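Local coordinates for protein dehalogenase (Rhodospirillaceae, PDB 6A41) that probably catalyses dehalogenation of a halogenated substrate, as halohydrin dehalogenases do, on a Rossmann-like fold of the short-chain dehydrogenase/reductase type, at residues L9-E14 / N82-P87; Y86-A91 / A147-A152. All coordinates share one frame; numbering follows the deposited sequence.

Interaction 1: residues L9-E14 / N82-P87; sequences LITNVE and NNDAYP
T11 and N83 meet near the C-terminal ends of two neighbouring parallel strands, 7-10 and 79-83, and they are held together by two bonds. The threonine hydroxyl OG1 sits between its own backbone N and carbonyl carbon (chi1 62°) and from there accepts N83 N at 2.9 Å. In return, ND2 of N83 reaches T11 O at 3.1 Å with an N-H...O angle of 157°, the oxygen lying almost in the plane of the amide. Outside the contact, K15 O takes the same ND2 and A17 N bonds OD1, so that both ends of this buried amide are engaged and its rotation is fixed. One residue on, N12 ND2 donates to N83 O at 3.0 Å, tilted 31° from the carbonyl plane. The flank toward D84 is looser, its polar atoms joined through two waters. One water joins T11 OG1 at 2.8 Å with N82 ND2 and D84 OD1; a second accepts from N12 ND2 and gives only a weak bond to D84 OD1. An asparagine, N83, on strand 79-83 that ties down the turn following strand 7-10 is characteristic of the Asn-Asn-Ala-Gly-like motif in short-chain dehydrogenase/reductase folds, here N82-A85.

Interaction 2: residues Y86-A91 / A147-A152; sequences YPALKA and APYVSA
A88 lays its methyl group over one face of the Y149 ring, a CH-pi contact in which CB stands 3.8 Å from the ring centroid and 14° off the normal. The methyl is displaced toward the rim, its nearest ring atoms being CG and CD1 of Y149, both 3.7 Å from A88 CB. Near the plane of the same ring, Y86 O comes to the edge, 3.6 Å from Y149 CE1. CG of Y149 lies anti to the backbone N (chi1 175°), which starts the side chain off from the helix toward the loop. A second, looser apolar touch pairs A91 CB with P148 CD at 4.2 Å. Two waters bridge the loop to the first turn of the helix: one donates to L89 O at 2.6 Å and accepts from Y149 N, the other links A91 O to A147 N, 2.9 Å from the latter.

Farther out, R153 NE bonds Y149 OH, and the ring of Y187 meets that of Y149, while Y187 OH is hydrogen-bonded to Y86 O. An alanine in place of Y149 would probably leave the A88 methyl without its aromatic face and R153 NE without its phenolic partner. The Tyr-x-x-x-Arg spacing of Y149 and R153 matches the pair found in halohydrin dehalogenases; the A88 methyl packs on the ring while the hydroxyl is engaged with the arginine, consistent with an active-site tyrosine held in a set orientation.

Overall arrangement
From the N terminus, the chain leaves strand 7-10, passes through strands 31-34 and 56-57, and returns in strand 79-83, where interaction 1 closes that excursion at the C-terminal edge of the sheet's central strands. The segment then continues directly into 86-91, Y86 and P87 belonging to both contacts. Helix 98-126 and strand 129-136 follow before interaction 2 closes the second loop on helix 147-158. The two loops therefore follow each other, overlapping by these shared residues without nesting, and the contact centres lie about 16 Å apart. R153 bridges them, since it bonds both D84 O and Y149 OH, so that helix 147-158 is tied to the loop after strand 79-83.

Interaction 1: residues L9-E14 / N82-P87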
loop_
_atom_site.group_PDB
_atom_site.type_symbol
_atom_site.label_atom_id
_atom_site.label_comp_id
_atom_site.label_asym_id
_atom_site.label_seq_id
_atom_site.Cartn_x
_atom_site.Cartn_y
_atom_site.Cartn_z
ATOM N N LEU A 9 -0.615 9.224 -28.209
ATOM C CA LEU A 9 -0.150 10.597 -28.113
ATOM C C LEU A 9 0.743 10.700 -26.893
ATOM O O LEU A 9 0.303 10.375 -25.783
ATOM C CB LEU A 9 -1.422 11.444 -27.862
ATOM C CG LEU A 9 -1.139 12.862 -27.489
ATOM C CD1 LEU A 9 -0.295 13.495 -28.581
ATOM C CD2 LEU A 9 -2.510 13.584 -27.244
ATOM N N ILE A 10 1.974 11.147 -27.030
ATOM C CA ILE A 10 2.883 11.263 -25.938
ATOM C C ILE A 10 3.139 12.795 -25.742
ATOM O O ILE A 10 3.441 13.511 -26.693
ATOM C CB ILE A 10 4.221 10.620 -26.234
ATOM C CG1 ILE A 10 4.076 9.117 -26.658
ATOM C CG2 ILE A 10 5.170 10.722 -25.010
ATOM C CD1 ILE A 10 5.338 8.470 -27.204
ATOM N N THR A 11 2.951 13.296 -24.552
ATOM C CA THR A 11 3.211 14.675 -24.255
ATOM C C THR A 11 4.658 14.919 -23.825
ATOM O O THR A 11 5.399 14.036 -23.430
ATOM C CB THR A 11 2.290 15.220 -23.149
ATOM O OG1 THR A 11 2.514 14.509 -21.915
ATOM C CG2 THR A 11 0.856 15.008 -23.547
ATOM N N ASN A 12 5.048 16.179 -23.889
ATOM C CA ASN A 12 6.376 16.647 -23.464
ATOM C C ASN A 12 7.465 15.686 -23.862
ATOM O O ASN A 12 8.353 15.295 -23.048
ATOM C CB ASN A 12 6.313 16.933 -21.979
ATOM C CG ASN A 12 5.205 17.882 -21.574
ATOM O OD1 ASN A 12 5.183 19.054 -21.998
ATOM N ND2 ASN A 12 4.242 17.396 -20.847
ATOM N N VAL A 13 7.464 15.303 -25.137
ATOM C CA VAL A 13 8.248 14.162 -25.557
ATOM C C VAL A 13 9.762 14.315 -25.437
ATOM O O VAL A 13 10.504 13.291 -25.390
ATOM C CB VAL A 13 7.905 13.742 -27.002
ATOM C CG1 VAL A 13 8.594 14.588 -28.044
ATOM C CG2 VAL A 13 8.157 12.284 -27.253
ATOM N N GLU A 14 10.225 15.549 -25.364
ATOM C CA GLU A 14 11.602 15.809 -25.108
ATOM C C GLU A 14 12.001 15.640 -23.691
ATOM O O GLU A 14 13.174 15.653 -23.442
ATOM C CB GLU A 14 12.067 17.231 -25.645
ATOM C CG GLU A 14 11.973 17.344 -27.126
ATOM C CD GLU A 14 12.856 16.331 -27.815
ATOM O OE1 GLU A 14 14.092 16.294 -27.568
ATOM O OE2 GLU A 14 12.346 15.545 -28.644
ATOM N N ASN A 82 0.645 10.716 -20.512
ATOM C CA ASN A 82 0.857 12.018 -19.895
ATOM C C ASN A 82 2.282 11.948 -19.277
ATOM O O ASN A 82 2.427 11.431 -18.211
ATOM C CB ASN A 82 -0.128 12.279 -18.804
ATOM C CG ASN A 82 -1.482 12.830 -19.266
ATOM O OD1 ASN A 82 -2.516 12.347 -18.806
ATOM N ND2 ASN A 82 -1.462 13.895 -19.941
ATOM N N ASN A 83 3.276 12.456 -19.982
ATOM C CA ASN A 83 4.667 12.437 -19.659
ATOM C C ASN A 83 5.037 13.818 -19.088
ATOM O O ASN A 83 5.246 14.762 -19.781
ATOM C CB ASN A 83 5.432 12.059 -20.902
ATOM C CG ASN A 83 6.922 12.139 -20.721
ATOM O OD1 ASN A 83 7.507 11.450 -19.850
ATOM N ND2 ASN A 83 7.566 12.928 -21.536
ATOM N N ASP A 84 4.959 13.920 -17.771
ATOM C CA ASP A 84 5.023 15.171 -17.039
ATOM C C ASP A 84 6.229 15.144 -16.098
ATOM O O ASP A 84 6.475 14.140 -15.413
ATOM C CB ASP A 84 3.699 15.394 -16.260
ATOM C CG ASP A 84 2.499 15.210 -17.178
ATOM O OD1 ASP A 84 2.316 16.049 -18.066
ATOM O OD2 ASP A 84 1.811 14.163 -17.045
ATOM N N ALA A 85 6.993 16.244 -16.119
ATOM C CA ALA A 85 8.208 16.371 -15.337
ATOM C C ALA A 85 8.552 17.816 -15.009
ATOM O O ALA A 85 8.614 18.607 -15.902
ATOM C CB ALA A 85 9.360 15.739 -16.005
ATOM N N TYR A 86 8.646 18.084 -13.704
ATOM C CA TYR A 86 9.136 19.328 -13.109
ATOM C C TYR A 86 10.384 18.978 -12.254
ATOM O O TYR A 86 10.441 17.844 -11.729
ATOM C CB TYR A 86 8.010 19.960 -12.219
ATOM C CG TYR A 86 8.339 21.295 -11.589
ATOM C CD1 TYR A 86 8.209 22.499 -12.278
ATOM C CD2 TYR A 86 8.899 21.346 -10.316
ATOM C CE1 TYR A 86 8.587 23.740 -11.710
ATOM C CE2 TYR A 86 9.248 22.562 -9.702
ATOM C CZ TYR A 86 9.065 23.741 -10.398
ATOM O OH TYR A 86 9.451 24.875 -9.757
ATOM N N PRO A 87 11.371 19.882 -12.140
ATOM C CA PRO A 87 12.596 19.506 -11.416
ATOM C C PRO A 87 12.336 19.116 -9.964
ATOM O O PRO A 87 11.414 19.668 -9.346
ATOM C CB PRO A 87 13.484 20.739 -11.480
ATOM C CG PRO A 87 12.961 21.516 -12.633
ATOM C CD PRO A 87 11.501 21.204 -12.796
HETATM O O HOH W 1 0.843 15.568 -20.001
HETATM O O HOH W 2 1.423 18.245 -20.543
#

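Interaction 2: residues Y86-A91 / A147-A152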
loop_
_atom_site.group_PDB
_atom_site.type_symbol
_atom_site.label_atom_id
_atom_site.label_comp_id
_atom_site.label_asym_id
_atom_site.label_seq_id
_atom_site.Cartn_x
_atom_site.Cartn_y
_atom_site.Cartn_z
ATOM N N TYR A 86 8.646 18.084 -13.704
ATOM C CA TYR A 86 9.136 19.328 -13.109
ATOM C C TYR A 86 10.384 18.978 -12.254
ATOM O O TYR A 86 10.441 17.844 -11.729
ATOM C CB TYR A 86 8.010 19.960 -12.219
ATOM C CG TYR A 86 8.339 21.295 -11.589
ATOM C CD1 TYR A 86 8.209 22.499 -12.278
ATOM C CD2 TYR A 86 8.899 21.346 -10.316
ATOM C CE1 TYR A 86 8.587 23.740 -11.710
ATOM C CE2 TYR A 86 9.248 22.562 -9.702
ATOM C CZ TYR A 86 9.065 23.741 -10.398
ATOM O OH TYR A 86 9.451 24.875 -9.757
ATOM N N PRO A 87 11.371 19.882 -12.140
ATOM C CA PRO A 87 12.596 19.506 -11.416
ATOM C C PRO A 87 12.336 19.116 -9.964
ATOM O O PRO A 87 11.414 19.668 -9.346
ATOM C CB PRO A 87 13.484 20.739 -11.480
ATOM C CG PRO A 87 12.961 21.516 -12.633
ATOM C CD PRO A 87 11.501 21.204 -12.796
ATOM N N ALA A 88 13.074 18.117 -9.477
ATOM C CA ALA A 88 13.013 17.772 -8.111
ATOM C C ALA A 88 13.990 18.751 -7.427
ATOM O O ALA A 88 15.207 18.518 -7.440
ATOM C CB ALA A 88 13.448 16.352 -7.936
ATOM N N LEU A 89 13.473 19.852 -6.882
ATOM C CA LEU A 89 14.329 20.817 -6.184
ATOM C C LEU A 89 14.611 20.429 -4.774
ATOM O O LEU A 89 13.695 20.046 -3.989
ATOM C CB LEU A 89 13.664 22.188 -6.150
ATOM C CG LEU A 89 13.174 22.687 -7.499
ATOM C CD1 LEU A 89 12.258 23.962 -7.406
ATOM C CD2 LEU A 89 14.387 22.981 -8.368
ATOM N N LYS A 90 15.889 20.519 -4.393
ATOM C CA LYS A 90 16.271 20.265 -2.983
ATOM C C LYS A 90 15.628 21.393 -2.263
ATOM O O LYS A 90 15.886 22.561 -2.548
ATOM C CB LYS A 90 17.795 20.242 -2.744
ATOM C CG LYS A 90 18.192 19.743 -1.341
ATOM C CD LYS A 90 19.698 19.417 -1.145
ATOM C CE LYS A 90 19.883 18.753 0.236
ATOM N NZ LYS A 90 19.784 19.802 1.308
ATOM N N ALA A 91 14.759 21.078 -1.316
ATOM C CA ALA A 91 13.919 22.058 -0.656
ATOM C C ALA A 91 13.616 21.665 0.783
ATOM O O ALA A 91 12.441 21.272 1.068
ATOM C CB ALA A 91 12.612 22.233 -1.425
ATOM N N ALA A 147 10.266 17.172 -0.146
ATOM C CA ALA A 147 8.893 16.879 0.062
ATOM C C ALA A 147 7.940 17.568 -0.899
ATOM O O ALA A 147 6.916 17.018 -1.262
ATOM C CB ALA A 147 8.537 17.239 1.489
ATOM N N PRO A 148 8.229 18.827 -1.270
ATOM C CA PRO A 148 7.340 19.435 -2.332
ATOM C C PRO A 148 7.265 18.638 -3.646
ATOM O O PRO A 148 6.129 18.414 -4.141
ATOM C CB PRO A 148 7.904 20.832 -2.521
ATOM C CG PRO A 148 8.516 21.115 -1.150
ATOM C CD PRO A 148 9.282 19.790 -0.931
ATOM N N TYR A 149 8.406 18.201 -4.124
ATOM C CA TYR A 149 8.449 17.361 -5.294
ATOM C C TYR A 149 7.625 16.054 -5.072
ATOM O O TYR A 149 6.815 15.633 -5.925
ATOM C CB TYR A 149 9.882 16.997 -5.635
ATOM C CG TYR A 149 9.925 16.026 -6.794
ATOM C CD1 TYR A 149 9.725 16.428 -8.107
ATOM C CD2 TYR A 149 10.079 14.667 -6.587
ATOM C CE1 TYR A 149 9.740 15.486 -9.153
ATOM C CE2 TYR A 149 10.055 13.787 -7.659
ATOM C CZ TYR A 149 9.914 14.226 -8.915
ATOM O OH TYR A 149 9.878 13.290 -9.950
ATOM N N VAL A 150 7.837 15.407 -3.953
ATOM C CA VAL A 150 7.236 14.093 -3.704
ATOM C C VAL A 150 5.714 14.258 -3.606
ATOM O O VAL A 150 4.915 13.459 -4.095
ATOM C CB VAL A 150 7.861 13.415 -2.444
ATOM C CG1 VAL A 150 7.167 12.091 -2.170
ATOM C CG2 VAL A 150 9.341 13.150 -2.674
ATOM N N SER A 151 5.325 15.313 -2.907
ATOM C CA SER A 151 3.936 15.618 -2.702
ATOM C C SER A 151 3.241 15.874 -4.043
ATOM O O SER A 151 2.131 15.374 -4.284
ATOM C CB SER A 151 3.777 16.863 -1.747
ATOM O OG SER A 151 2.362 17.291 -1.743
ATOM N N ALA A 152 3.874 16.612 -4.936
ATOM C CA ALA A 152 3.253 16.867 -6.228
ATOM C C ALA A 152 3.161 15.587 -7.050
ATOM O O ALA A 152 2.194 15.400 -7.730
ATOM C CB ALA A 152 4.056 17.910 -6.994
HETATM O O HOH W 3 11.046 20.085 -3.989
HETATM O O HOH W 4 11.332 18.943 1.930
#